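Local coordinates for protein flavoenzyme PA4991 (Pseudomonas aeruginosa PAO1, PDB 5EZ7) that probably works as an FAD-dependent oxidoreductase of unknown physiological substrate, binding one FAD per subunit, and is essential for growth in the sputum of cystic fibrosis patients, at residues Gly15-Leu20 and Gly44-Ser49; Trp21-Leu26 and Thr33-Ser38; Ala212-Arg215 and Gln221-Met224. All blocks are in the same frame, centred on the assembly; numbering follows the deposited sequence.

Interaction 1. Residues Gly15-Leu20 and Gly44-Ser49; sequences GGIAGL and GQSVKS. With FAD (flavin-adenine dinucleotide), chain B.
G16, the N-cap residue of helix 17-28, brings its CA to 5.9 Å from that of S46, where the glycine-rich turn of the Rossmann-type FAD-binding fold meets a loop whose residues 45-47 coil helically without regular helix bonds. The segments are joined directly by I17 N, which gives an almost straight hydrogen bond (171°) to S46 OG at 3.1 Å. That hydroxyl is gripped three ways: besides I17 N it accepts from FAD O4', and it donates to the phosphate oxygen O1A, with S46 OG and O1A 2.7 Å apart. The OG sits anti to the carbonyl carbon of S46 and beside its backbone N (chi1 -65°), which brings hydroxyl and amide of one residue onto the same O1A. On the helix side the next amide takes the other phosphate, A18 N binding FAD O1P over 3.1 Å at 165°. The positive end of the helix dipole would probably favour this charge. G16, with no side chain, allows its CA to approach FAD O5B to 3.4 Å. I17 places its CG2 branch against both S46 OG and FAD O5', while L160 and L164 of helix 157-168 pack against the same isoleucine. Across the pyrophosphate, Q45 holds O2A twice, through its backbone N and through NE2 at the end of an extended side chain, the latter 3.1 Å from O2A. Its OE1 accepts from A318 N, which fixes the rotation of the amide. Farther along, S49 reaches the isoalloxazine, its CB 3.4 Å from FAD N5. Its hydroxyl turns back into the loop, where S49 OG donates to S46 O at 2.7 Å, an oxygen that also accepts from S49 N.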
loop_
_atom_site.group_PDB
_atom_site.type_symbol
_atom_site.label_atom_id
_atom_site.label_comp_id
_atom_site.label_asym_id
_atom_site.label_seq_id
_atom_site.Cartn_x
_atom_site.Cartn_y
_atom_site.Cartn_z
ATOM N N GLY A 15 6.741 4.584 -7.233
ATOM C CA GLY A 15 6.983 4.842 -5.814
ATOM C C GLY A 15 5.742 4.779 -4.925
ATOM O O GLY A 15 5.438 5.703 -4.183
ATOM N N GLY A 16 5.037 3.665 -4.991
ATOM C CA GLY A 16 4.114 3.286 -3.945
ATOM C C GLY A 16 4.848 2.409 -2.932
ATOM O O GLY A 16 6.070 2.294 -2.955
ATOM N N ILE A 17 4.087 1.797 -2.036
ATOM C CA ILE A 17 4.676 0.974 -1.036
ATOM C C ILE A 17 5.613 -0.139 -1.595
ATOM O O ILE A 17 6.627 -0.433 -0.973
ATOM C CB ILE A 17 3.607 0.336 -0.142
ATOM C CG1 ILE A 17 4.266 -0.292 1.077
ATOM C CG2 ILE A 17 2.773 -0.720 -0.863
ATOM C CD1 ILE A 17 4.560 0.767 2.109
ATOM N N ALA A 18 5.270 -0.776 -2.718
ATOM C CA ALA A 18 6.064 -1.880 -3.154
ATOM C C ALA A 18 7.422 -1.413 -3.674
ATOM O O ALA A 18 8.447 -2.000 -3.313
ATOM C CB ALA A 18 5.324 -2.752 -4.167
ATOM N N GLY A 19 7.436 -0.366 -4.492
ATOM C CA GLY A 19 8.671 0.191 -5.028
ATOM C C GLY A 19 9.572 0.816 -3.976
ATOM O O GLY A 19 10.785 0.746 -4.053
ATOM N N LEU A 20 8.962 1.458 -2.995
ATOM C CA LEU A 20 9.706 2.163 -1.978
ATOM C C LEU A 20 10.305 1.179 -0.990
ATOM O O LEU A 20 11.389 1.388 -0.496
ATOM C CB LEU A 20 8.815 3.177 -1.262
ATOM C CG LEU A 20 8.558 4.546 -1.912
ATOM C CD1 LEU A 20 7.474 5.311 -1.137
ATOM C CD2 LEU A 20 9.830 5.399 -1.963
ATOM N N GLY A 44 -1.010 6.342 -5.558
ATOM C CA GLY A 44 -1.977 5.438 -6.199
ATOM C C GLY A 44 -2.747 4.811 -5.050
ATOM O O GLY A 44 -3.350 5.506 -4.227
ATOM N N GLN A 45 -2.646 3.504 -4.935
ATOM C CA GLN A 45 -3.370 2.754 -3.931
ATOM C C GLN A 45 -2.874 2.917 -2.506
ATOM O O GLN A 45 -3.665 2.840 -1.574
ATOM C CB GLN A 45 -3.289 1.283 -4.263
ATOM C CG GLN A 45 -3.876 0.902 -5.611
ATOM C CD GLN A 45 -3.403 -0.488 -6.036
ATOM O OE1 GLN A 45 -3.980 -1.512 -5.667
ATOM N NE2 GLN A 45 -2.314 -0.518 -6.787
ATOM N N SER A 46 -1.564 3.090 -2.328
ATOM C CA SER A 46 -0.948 3.009 -0.991
ATOM C C SER A 46 -1.466 3.953 0.089
ATOM O O SER A 46 -1.812 3.510 1.176
ATOM C CB SER A 46 0.555 3.187 -1.088
ATOM O OG SER A 46 1.051 2.103 -1.810
ATOM N N VAL A 47 -1.486 5.237 -0.198
ATOM C CA VAL A 47 -1.961 6.228 0.779
ATOM C C VAL A 47 -3.468 6.146 0.910
ATOM O O VAL A 47 -3.993 6.697 1.848
ATOM C CB VAL A 47 -1.480 7.653 0.410
ATOM C CG1 VAL A 47 -1.999 8.724 1.317
ATOM C CG2 VAL A 47 0.004 7.724 0.634
ATOM N N LYS A 48 -4.143 5.491 -0.050
ATOM C CA LYS A 48 -5.568 5.220 0.041
ATOM C C LYS A 48 -5.911 3.910 0.738
ATOM O O LYS A 48 -7.091 3.601 0.907
ATOM C CB LYS A 48 -6.212 5.236 -1.346
ATOM C CG LYS A 48 -6.061 6.563 -2.063
ATOM C CD LYS A 48 -6.737 6.445 -3.415
ATOM C CE LYS A 48 -6.746 7.760 -4.197
ATOM N NZ LYS A 48 -5.470 7.873 -4.941
ATOM N N SER A 49 -4.916 3.138 1.159
ATOM C CA SER A 49 -5.215 1.921 1.877
ATOM C C SER A 49 -5.712 2.228 3.287
ATOM O O SER A 49 -5.670 3.385 3.753
ATOM C CB SER A 49 -4.002 0.974 1.946
ATOM O OG SER A 49 -2.892 1.517 2.645
HETATM P PA FAD B . 0.584 1.896 -5.831
HETATM O O1A FAD B . 0.483 2.353 -4.412
HETATM O O2A FAD B . -0.579 2.053 -6.770
HETATM O O5B FAD B . 1.866 2.604 -6.440
HETATM C C5B FAD B . 2.150 2.601 -7.825
HETATM C C4B FAD B . 2.955 3.857 -8.085
HETATM O O4B FAD B . 3.451 3.831 -9.433
HETATM C C3B FAD B . 2.104 5.118 -7.904
HETATM O O3B FAD B . 2.701 6.006 -6.956
HETATM C C2B FAD B . 2.055 5.708 -9.301
HETATM O O2B FAD B . 2.005 7.132 -9.348
HETATM C C1B FAD B . 3.319 5.139 -9.950
HETATM N N9A FAD B . 3.233 5.051 -11.413
HETATM C C8A FAD B . 2.184 4.611 -12.128
HETATM N N7A FAD B . 2.463 4.679 -13.441
HETATM C C5A FAD B . 3.705 5.158 -13.575
HETATM C C6A FAD B . 4.586 5.476 -14.707
HETATM N N6A FAD B . 4.145 5.256 -15.954
HETATM N N1A FAD B . 5.814 5.957 -14.449
HETATM C C2A FAD B . 6.234 6.163 -13.187
HETATM N N3A FAD B . 5.478 5.899 -12.101
HETATM C C4A FAD B . 4.222 5.407 -12.239
HETATM N N1 FAD B . -3.568 -3.720 1.796
HETATM C C2 FAD B . -3.331 -4.088 3.073
HETATM O O2 FAD B . -2.397 -4.890 3.310
HETATM N N3 FAD B . -4.061 -3.623 4.102
HETATM C C4 FAD B . -5.070 -2.773 3.932
HETATM O O4 FAD B . -5.725 -2.345 4.903
HETATM C C4X FAD B . -5.388 -2.325 2.572
HETATM N N5 FAD B . -6.400 -1.468 2.337
HETATM C C5X FAD B . -6.674 -1.055 1.087
HETATM C C6 FAD B . -7.715 -0.157 0.891
HETATM C C7 FAD B . -8.028 0.295 -0.375
HETATM C C7M FAD B . -9.145 1.278 -0.559
HETATM C C8 FAD B . -7.224 -0.166 -1.535
HETATM C C8M FAD B . -7.507 0.302 -2.946
HETATM C C9 FAD B . -6.194 -1.069 -1.337
HETATM C C9A FAD B . -5.876 -1.543 -0.067
HETATM N N10 FAD B . -4.817 -2.464 0.170
HETATM C C10 FAD B . -4.543 -2.861 1.484
HETATM C "C1'" FAD B . -3.977 -2.963 -0.907
HETATM C "C2'" FAD B . -2.816 -1.999 -1.082
HETATM O "O2'" FAD B . -3.254 -0.634 -1.044
HETATM C "C3'" FAD B . -2.063 -2.285 -2.374
HETATM O "O3'" FAD B . -1.872 -3.710 -2.490
HETATM C "C4'" FAD B . -0.705 -1.588 -2.380
HETATM O "O4'" FAD B . -0.776 -0.288 -1.794
HETATM C "C5'" FAD B . -0.166 -1.437 -3.789
HETATM O "O5'" FAD B . 1.172 -0.924 -3.724
HETATM P P FAD B . 1.927 -0.567 -5.086
HETATM O O1P FAD B . 3.163 0.225 -4.748
HETATM O O2P FAD B . 2.037 -1.839 -5.847
HETATM O O3P FAD B . 0.842 0.309 -5.880
#

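Interaction 2. Residues Trp21-Leu26 and Thr33-Ser38; sequences WLNARL and TVLVES. With FAD (flavin-adenine dinucleotide), chain B.
N23 of helix 17-28 and T33 of strand 33-37 meet in the beta-alpha-beta unit that opens the Rossmann-type domain, formed by strand 10-13, the helix and this strand. Helix segment 21-26 and the strand run almost antiparallel, at 170°, with their axes 9.4 Å apart. One buried polar pair joins them: T33 OG1 donates to N23 OD1 over 2.6 Å, in the carbonyl plane and on a lone pair. The asparagine reaches the strand because its CG is turned anti to the backbone N (chi1 -169°). Its other amide atom, ND2, bonds S171 OG, so both ends of the amide are engaged. Apolar contacts lie around this bond, with N23 CB resting against L35 CD1 at 3.8 Å and L26 CB against T33 CG2 at 4.0 Å. L22 and L26 also lean on strand 10-13, filling the layer between helix and sheet. At the C-terminal end of the strand E37 leaves this packing for the cofactor. Its carboxylate faces the two hydroxyls of the adenosine ribose, E37 OE2 accepting from FAD O3B at 2.8 Å.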
loop_
_atom_site.group_PDB
_atom_site.type_symbol
_atom_site.label_atom_id
_atom_site.label_comp_id
_atom_site.label_asym_id
_atom_site.label_seq_id
_atom_site.Cartn_x
_atom_site.Cartn_y
_atom_site.Cartn_z
ATOM N N TRP A 21 9.579 0.117 -0.694
ATOM C CA TRP A 21 10.036 -0.858 0.272
ATOM C C TRP A 21 11.167 -1.575 -0.354
ATOM O O TRP A 21 12.219 -1.650 0.220
ATOM C CB TRP A 21 8.932 -1.843 0.681
ATOM C CG TRP A 21 9.350 -2.750 1.775
ATOM C CD1 TRP A 21 10.206 -3.790 1.682
ATOM C CD2 TRP A 21 8.958 -2.671 3.151
ATOM N NE1 TRP A 21 10.382 -4.367 2.918
ATOM C CE2 TRP A 21 9.597 -3.717 3.826
ATOM C CE3 TRP A 21 8.116 -1.813 3.877
ATOM C CZ2 TRP A 21 9.442 -3.932 5.197
ATOM C CZ3 TRP A 21 7.949 -2.037 5.235
ATOM C CH2 TRP A 21 8.602 -3.092 5.882
ATOM N N LEU A 22 10.965 -2.065 -1.570
ATOM C CA LEU A 22 12.044 -2.725 -2.328
ATOM C C LEU A 22 13.247 -1.829 -2.452
ATOM O O LEU A 22 14.374 -2.281 -2.291
ATOM C CB LEU A 22 11.579 -3.085 -3.733
ATOM C CG LEU A 22 12.643 -3.589 -4.744
ATOM C CD1 LEU A 22 13.230 -4.928 -4.284
ATOM C CD2 LEU A 22 12.043 -3.697 -6.153
ATOM N N ASN A 23 13.022 -0.572 -2.784
ATOM C CA ASN A 23 14.157 0.344 -2.915
ATOM C C ASN A 23 14.956 0.393 -1.615
ATOM O O ASN A 23 16.171 0.368 -1.618
ATOM C CB ASN A 23 13.666 1.733 -3.301
ATOM C CG ASN A 23 14.790 2.683 -3.707
ATOM O OD1 ASN A 23 15.650 2.321 -4.513
ATOM N ND2 ASN A 23 14.755 3.911 -3.202
ATOM N N ALA A 24 14.260 0.459 -0.490
ATOM C CA ALA A 24 14.928 0.578 0.773
ATOM C C ALA A 24 15.748 -0.691 1.112
ATOM O O ALA A 24 16.867 -0.586 1.594
ATOM C CB ALA A 24 13.908 0.874 1.844
ATOM N N ARG A 25 15.175 -1.860 0.874
ATOM C CA ARG A 25 15.875 -3.123 1.001
ATOM C C ARG A 25 17.166 -3.214 0.151
ATOM O O ARG A 25 18.228 -3.646 0.645
ATOM C CB ARG A 25 14.922 -4.273 0.631
ATOM C CG ARG A 25 13.875 -4.569 1.717
ATOM C CD ARG A 25 14.371 -5.517 2.827
ATOM N NE ARG A 25 14.630 -6.828 2.218
ATOM C CZ ARG A 25 13.692 -7.734 1.889
ATOM N NH1 ARG A 25 12.377 -7.575 2.175
ATOM N NH2 ARG A 25 14.074 -8.838 1.273
ATOM N N LEU A 26 17.064 -2.805 -1.123
ATOM C CA LEU A 26 18.174 -2.906 -2.049
ATOM C C LEU A 26 19.351 -2.013 -1.639
ATOM O O LEU A 26 20.519 -2.492 -1.565
ATOM C CB LEU A 26 17.726 -2.612 -3.471
ATOM C CG LEU A 26 16.867 -3.716 -4.107
ATOM C CD1 LEU A 26 16.357 -3.308 -5.467
ATOM C CD2 LEU A 26 17.566 -5.066 -4.238
ATOM N N THR A 33 20.541 2.419 -6.678
ATOM C CA THR A 33 19.213 2.430 -7.292
ATOM C C THR A 33 18.798 3.811 -7.774
ATOM O O THR A 33 19.308 4.827 -7.299
ATOM C CB THR A 33 18.133 1.984 -6.292
ATOM O OG1 THR A 33 18.075 2.905 -5.182
ATOM C CG2 THR A 33 18.389 0.620 -5.793
ATOM N N VAL A 34 17.889 3.828 -8.739
ATOM C CA VAL A 34 17.072 4.986 -9.051
ATOM C C VAL A 34 15.612 4.545 -8.983
ATOM O O VAL A 34 15.273 3.462 -9.502
ATOM C CB VAL A 34 17.391 5.507 -10.466
ATOM C CG1 VAL A 34 16.390 6.558 -10.926
ATOM C CG2 VAL A 34 18.801 6.111 -10.496
ATOM N N LEU A 35 14.754 5.375 -8.373
ATOM C CA LEU A 35 13.319 5.101 -8.313
ATOM C C LEU A 35 12.589 6.238 -8.979
ATOM O O LEU A 35 12.684 7.393 -8.551
ATOM C CB LEU A 35 12.844 4.940 -6.878
ATOM C CG LEU A 35 11.419 4.388 -6.690
ATOM C CD1 LEU A 35 11.192 3.878 -5.261
ATOM C CD2 LEU A 35 10.334 5.407 -7.030
ATOM N N VAL A 36 11.808 5.877 -9.986
ATOM C CA VAL A 36 11.178 6.823 -10.881
ATOM C C VAL A 36 9.705 6.815 -10.576
ATOM O O VAL A 36 9.098 5.745 -10.564
ATOM C CB VAL A 36 11.390 6.423 -12.368
ATOM C CG1 VAL A 36 10.672 7.398 -13.297
ATOM C CG2 VAL A 36 12.872 6.430 -12.698
ATOM N N GLU A 37 9.151 8.000 -10.330
ATOM C CA GLU A 37 7.712 8.201 -10.033
ATOM C C GLU A 37 7.185 9.372 -10.871
ATOM O O GLU A 37 7.835 10.415 -10.968
ATOM C CB GLU A 37 7.523 8.469 -8.533
ATOM C CG GLU A 37 6.189 9.082 -8.162
ATOM C CD GLU A 37 5.063 8.073 -8.315
ATOM O OE1 GLU A 37 4.085 8.352 -9.082
ATOM O OE2 GLU A 37 5.189 7.020 -7.623
ATOM N N SER A 38 6.026 9.178 -11.484
ATOM C CA SER A 38 5.467 10.115 -12.467
ATOM C C SER A 38 4.470 11.099 -11.818
ATOM O O SER A 38 4.100 12.105 -12.420
ATOM C CB SER A 38 4.809 9.328 -13.627
ATOM O OG SER A 38 3.832 8.403 -13.125
HETATM P PA FAD B . 0.584 1.896 -5.831
HETATM O O1A FAD B . 0.483 2.353 -4.412
HETATM O O2A FAD B . -0.579 2.053 -6.770
HETATM O O5B FAD B . 1.866 2.604 -6.440
HETATM C C5B FAD B . 2.150 2.601 -7.825
HETATM C C4B FAD B . 2.955 3.857 -8.085
HETATM O O4B FAD B . 3.451 3.831 -9.433
HETATM C C3B FAD B . 2.104 5.118 -7.904
HETATM O O3B FAD B . 2.701 6.006 -6.956
HETATM C C2B FAD B . 2.055 5.708 -9.301
HETATM O O2B FAD B . 2.005 7.132 -9.348
HETATM C C1B FAD B . 3.319 5.139 -9.950
HETATM N N9A FAD B . 3.233 5.051 -11.413
HETATM C C8A FAD B . 2.184 4.611 -12.128
HETATM N N7A FAD B . 2.463 4.679 -13.441
HETATM C C5A FAD B . 3.705 5.158 -13.575
HETATM C C6A FAD B . 4.586 5.476 -14.707
HETATM N N6A FAD B . 4.145 5.256 -15.954
HETATM N N1A FAD B . 5.814 5.957 -14.449
HETATM C C2A FAD B . 6.234 6.163 -13.187
HETATM N N3A FAD B . 5.478 5.899 -12.101
HETATM C C4A FAD B . 4.222 5.407 -12.239
HETATM N N1 FAD B . -3.568 -3.720 1.796
HETATM C C2 FAD B . -3.331 -4.088 3.073
HETATM O O2 FAD B . -2.397 -4.890 3.310
HETATM N N3 FAD B . -4.061 -3.623 4.102
HETATM C C4 FAD B . -5.070 -2.773 3.932
HETATM O O4 FAD B . -5.725 -2.345 4.903
HETATM C C4X FAD B . -5.388 -2.325 2.572
HETATM N N5 FAD B . -6.400 -1.468 2.337
HETATM C C5X FAD B . -6.674 -1.055 1.087
HETATM C C6 FAD B . -7.715 -0.157 0.891
HETATM C C7 FAD B . -8.028 0.295 -0.375
HETATM C C7M FAD B . -9.145 1.278 -0.559
HETATM C C8 FAD B . -7.224 -0.166 -1.535
HETATM C C8M FAD B . -7.507 0.302 -2.946
HETATM C C9 FAD B . -6.194 -1.069 -1.337
HETATM C C9A FAD B . -5.876 -1.543 -0.067
HETATM N N10 FAD B . -4.817 -2.464 0.170
HETATM C C10 FAD B . -4.543 -2.861 1.484
HETATM C "C1'" FAD B . -3.977 -2.963 -0.907
HETATM C "C2'" FAD B . -2.816 -1.999 -1.082
HETATM O "O2'" FAD B . -3.254 -0.634 -1.044
HETATM C "C3'" FAD B . -2.063 -2.285 -2.374
HETATM O "O3'" FAD B . -1.872 -3.710 -2.490
HETATM C "C4'" FAD B . -0.705 -1.588 -2.380
HETATM O "O4'" FAD B . -0.776 -0.288 -1.794
HETATM C "C5'" FAD B . -0.166 -1.437 -3.789
HETATM O "O5'" FAD B . 1.172 -0.924 -3.724
HETATM P P FAD B . 1.927 -0.567 -5.086
HETATM O O1P FAD B . 3.163 0.225 -4.748
HETATM O O2P FAD B . 2.037 -1.839 -5.847
HETATM O O3P FAD B . 0.842 0.309 -5.880
#

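Interaction 3. Residues Ala212-Arg215 and Gln221-Met224; sequences ALLR and QPAM. With FAD (flavin-adenine dinucleotide), chain B.
L214 and P222 make the tight part of this contact, where helix 210-216 is packed against the loop that follows it. The leucine CD1 touches the proline ring at CD, 3.8 Å away, and the two side chains lie at about a right angle. The same CD1 methyl comes to 3.5 Å from P222 O, so one branch covers both ring and backbone. Both methyls, L214 CD1 and CD2, stand 4.0 Å from Q221 O, a looser approach. With CG anti to the carbonyl carbon (chi1 -68°), the leucine brings its methyls onto the loop, where a cis peptide bond precedes P222. The solvent side is loose: Q221 is exposed and starts its side chain away from the helix, while A212 and R215 lie on the open surface of the helix. One residue before L214, L213 instead faces the cofactor, its CG 3.8 Å from the adenine amino nitrogen FAD N6A. Beneath the contact L214 rests on L204 of strand 201-204 and L339 of strand 339-343. P222 packs on V341 and W343 of the latter strand and on F332 and A334 of strand 332-336, just ahead of strand 224-236.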
loop_
_atom_site.group_PDB
_atom_site.type_symbol
_atom_site.label_atom_id
_atom_site.label_comp_id
_atom_site.label_asym_id
_atom_site.label_seq_id
_atom_site.Cartn_x
_atom_site.Cartn_y
_atom_site.Cartn_z
ATOM N N ALA A 212 0.177 -0.201 -18.974
ATOM C CA ALA A 212 0.702 0.704 -20.042
ATOM C C ALA A 212 2.236 0.703 -20.172
ATOM O O ALA A 212 2.768 0.851 -21.267
ATOM C CB ALA A 212 0.200 2.134 -19.805
ATOM N N LEU A 213 2.950 0.566 -19.064
ATOM C CA LEU A 213 4.403 0.346 -19.143
ATOM C C LEU A 213 4.774 -0.963 -19.864
ATOM O O LEU A 213 5.731 -0.989 -20.658
ATOM C CB LEU A 213 5.034 0.350 -17.776
ATOM C CG LEU A 213 5.125 1.731 -17.130
ATOM C CD1 LEU A 213 5.357 1.589 -15.634
ATOM C CD2 LEU A 213 6.228 2.533 -17.780
ATOM N N LEU A 214 4.054 -2.043 -19.574
ATOM C CA LEU A 214 4.265 -3.273 -20.310
ATOM C C LEU A 214 4.015 -3.066 -21.799
ATOM O O LEU A 214 4.838 -3.477 -22.600
ATOM C CB LEU A 214 3.451 -4.435 -19.743
ATOM C CG LEU A 214 3.920 -4.887 -18.357
ATOM C CD1 LEU A 214 2.887 -5.829 -17.790
ATOM C CD2 LEU A 214 5.280 -5.573 -18.366
ATOM N N ARG A 215 2.943 -2.362 -22.166
ATOM C CA ARG A 215 2.663 -2.110 -23.603
ATOM C C ARG A 215 3.759 -1.297 -24.256
ATOM O O ARG A 215 4.159 -1.604 -25.368
ATOM C CB ARG A 215 1.318 -1.434 -23.835
ATOM C CG ARG A 215 0.213 -2.420 -24.191
ATOM C CD ARG A 215 -1.169 -1.790 -24.068
ATOM N NE ARG A 215 -2.123 -2.673 -23.371
ATOM C CZ ARG A 215 -3.140 -2.280 -22.586
ATOM N NH1 ARG A 215 -3.383 -0.985 -22.299
ATOM N NH2 ARG A 215 -3.929 -3.211 -22.049
ATOM N N GLN A 221 1.978 -9.776 -21.377
ATOM C CA GLN A 221 2.102 -10.518 -20.130
ATOM C C GLN A 221 3.093 -9.852 -19.210
ATOM O O GLN A 221 4.020 -9.179 -19.681
ATOM C CB GLN A 221 2.552 -11.957 -20.416
ATOM C CG GLN A 221 1.506 -12.752 -21.162
ATOM C CD GLN A 221 0.125 -12.506 -20.574
ATOM O OE1 GLN A 221 -0.806 -12.156 -21.286
ATOM N NE2 GLN A 221 -0.010 -12.675 -19.262
ATOM N N PRO A 222 2.896 -9.971 -17.900
ATOM C CA PRO A 222 1.662 -10.501 -17.253
ATOM C C PRO A 222 0.449 -9.558 -17.324
ATOM O O PRO A 222 0.606 -8.346 -17.174
ATOM C CB PRO A 222 2.086 -10.650 -15.808
ATOM C CG PRO A 222 3.142 -9.579 -15.607
ATOM C CD PRO A 222 3.832 -9.372 -16.932
ATOM N N ALA A 223 -0.754 -10.122 -17.488
ATOM C CA ALA A 223 -1.986 -9.343 -17.628
ATOM C C ALA A 223 -2.422 -8.865 -16.255
ATOM O O ALA A 223 -2.102 -9.495 -15.256
ATOM C CB ALA A 223 -3.082 -10.149 -18.301
ATOM N N MET A 224 -3.164 -7.764 -16.226
ATOM C CA MET A 224 -3.548 -7.097 -15.008
ATOM C C MET A 224 -5.046 -7.049 -14.948
ATOM O O MET A 224 -5.685 -6.968 -16.009
ATOM C CB MET A 224 -3.027 -5.661 -15.041
ATOM C CG MET A 224 -3.095 -4.956 -13.691
ATOM S SD MET A 224 -2.372 -3.310 -13.805
ATOM C CE MET A 224 -3.740 -2.456 -14.612
HETATM P PA FAD B . 0.584 1.896 -5.831
HETATM O O1A FAD B . 0.483 2.353 -4.412
HETATM O O2A FAD B . -0.579 2.053 -6.770
HETATM O O5B FAD B . 1.866 2.604 -6.440
HETATM C C5B FAD B . 2.150 2.601 -7.825
HETATM C C4B FAD B . 2.955 3.857 -8.085
HETATM O O4B FAD B . 3.451 3.831 -9.433
HETATM C C3B FAD B . 2.104 5.118 -7.904
HETATM O O3B FAD B . 2.701 6.006 -6.956
HETATM C C2B FAD B . 2.055 5.708 -9.301
HETATM O O2B FAD B . 2.005 7.132 -9.348
HETATM C C1B FAD B . 3.319 5.139 -9.950
HETATM N N9A FAD B . 3.233 5.051 -11.413
HETATM C C8A FAD B . 2.184 4.611 -12.128
HETATM N N7A FAD B . 2.463 4.679 -13.441
HETATM C C5A FAD B . 3.705 5.158 -13.575
HETATM C C6A FAD B . 4.586 5.476 -14.707
HETATM N N6A FAD B . 4.145 5.256 -15.954
HETATM N N1A FAD B . 5.814 5.957 -14.449
HETATM C C2A FAD B . 6.234 6.163 -13.187
HETATM N N3A FAD B . 5.478 5.899 -12.101
HETATM C C4A FAD B . 4.222 5.407 -12.239
HETATM N N1 FAD B . -3.568 -3.720 1.796
HETATM C C2 FAD B . -3.331 -4.088 3.073
HETATM O O2 FAD B . -2.397 -4.890 3.310
HETATM N N3 FAD B . -4.061 -3.623 4.102
HETATM C C4 FAD B . -5.070 -2.773 3.932
HETATM O O4 FAD B . -5.725 -2.345 4.903
HETATM C C4X FAD B . -5.388 -2.325 2.572
HETATM N N5 FAD B . -6.400 -1.468 2.337
HETATM C C5X FAD B . -6.674 -1.055 1.087
HETATM C C6 FAD B . -7.715 -0.157 0.891
HETATM C C7 FAD B . -8.028 0.295 -0.375
HETATM C C7M FAD B . -9.145 1.278 -0.559
HETATM C C8 FAD B . -7.224 -0.166 -1.535
HETATM C C8M FAD B . -7.507 0.302 -2.946
HETATM C C9 FAD B . -6.194 -1.069 -1.337
HETATM C C9A FAD B . -5.876 -1.543 -0.067
HETATM N N10 FAD B . -4.817 -2.464 0.170
HETATM C C10 FAD B . -4.543 -2.861 1.484
HETATM C "C1'" FAD B . -3.977 -2.963 -0.907
HETATM C "C2'" FAD B . -2.816 -1.999 -1.082
HETATM O "O2'" FAD B . -3.254 -0.634 -1.044
HETATM C "C3'" FAD B . -2.063 -2.285 -2.374
HETATM O "O3'" FAD B . -1.872 -3.710 -2.490
HETATM C "C4'" FAD B . -0.705 -1.588 -2.380
HETATM O "O4'" FAD B . -0.776 -0.288 -1.794
HETATM C "C5'" FAD B . -0.166 -1.437 -3.789
HETATM O "O5'" FAD B . 1.172 -0.924 -3.724
HETATM P P FAD B . 1.927 -0.567 -5.086
HETATM O O1P FAD B . 3.163 0.225 -4.748
HETATM O O2P FAD B . 2.037 -1.839 -5.847
HETATM O O3P FAD B . 0.842 0.309 -5.880
#

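Interactions 1 and 2 share helix 17-28 and touch directly: L35 packs under G15, G19 and L20, and the amide of G15 probably bonds E37 OE2, coupling the glycine-rich turn to the ribose-binding carboxylate. Both are buried, but interaction 1 is polar and centred on the pyrophosphate, whereas interaction 2 mixes one side-chain hydrogen bond with hydrocarbon and meets FAD only at its strand end. Interaction 3 uses a different helix, has its centre about 20 Å from the centre of the chain and touches neither of the others. It is an apolar contact with an exposed margin, and its link to the cofactor is L213 beside the adenine.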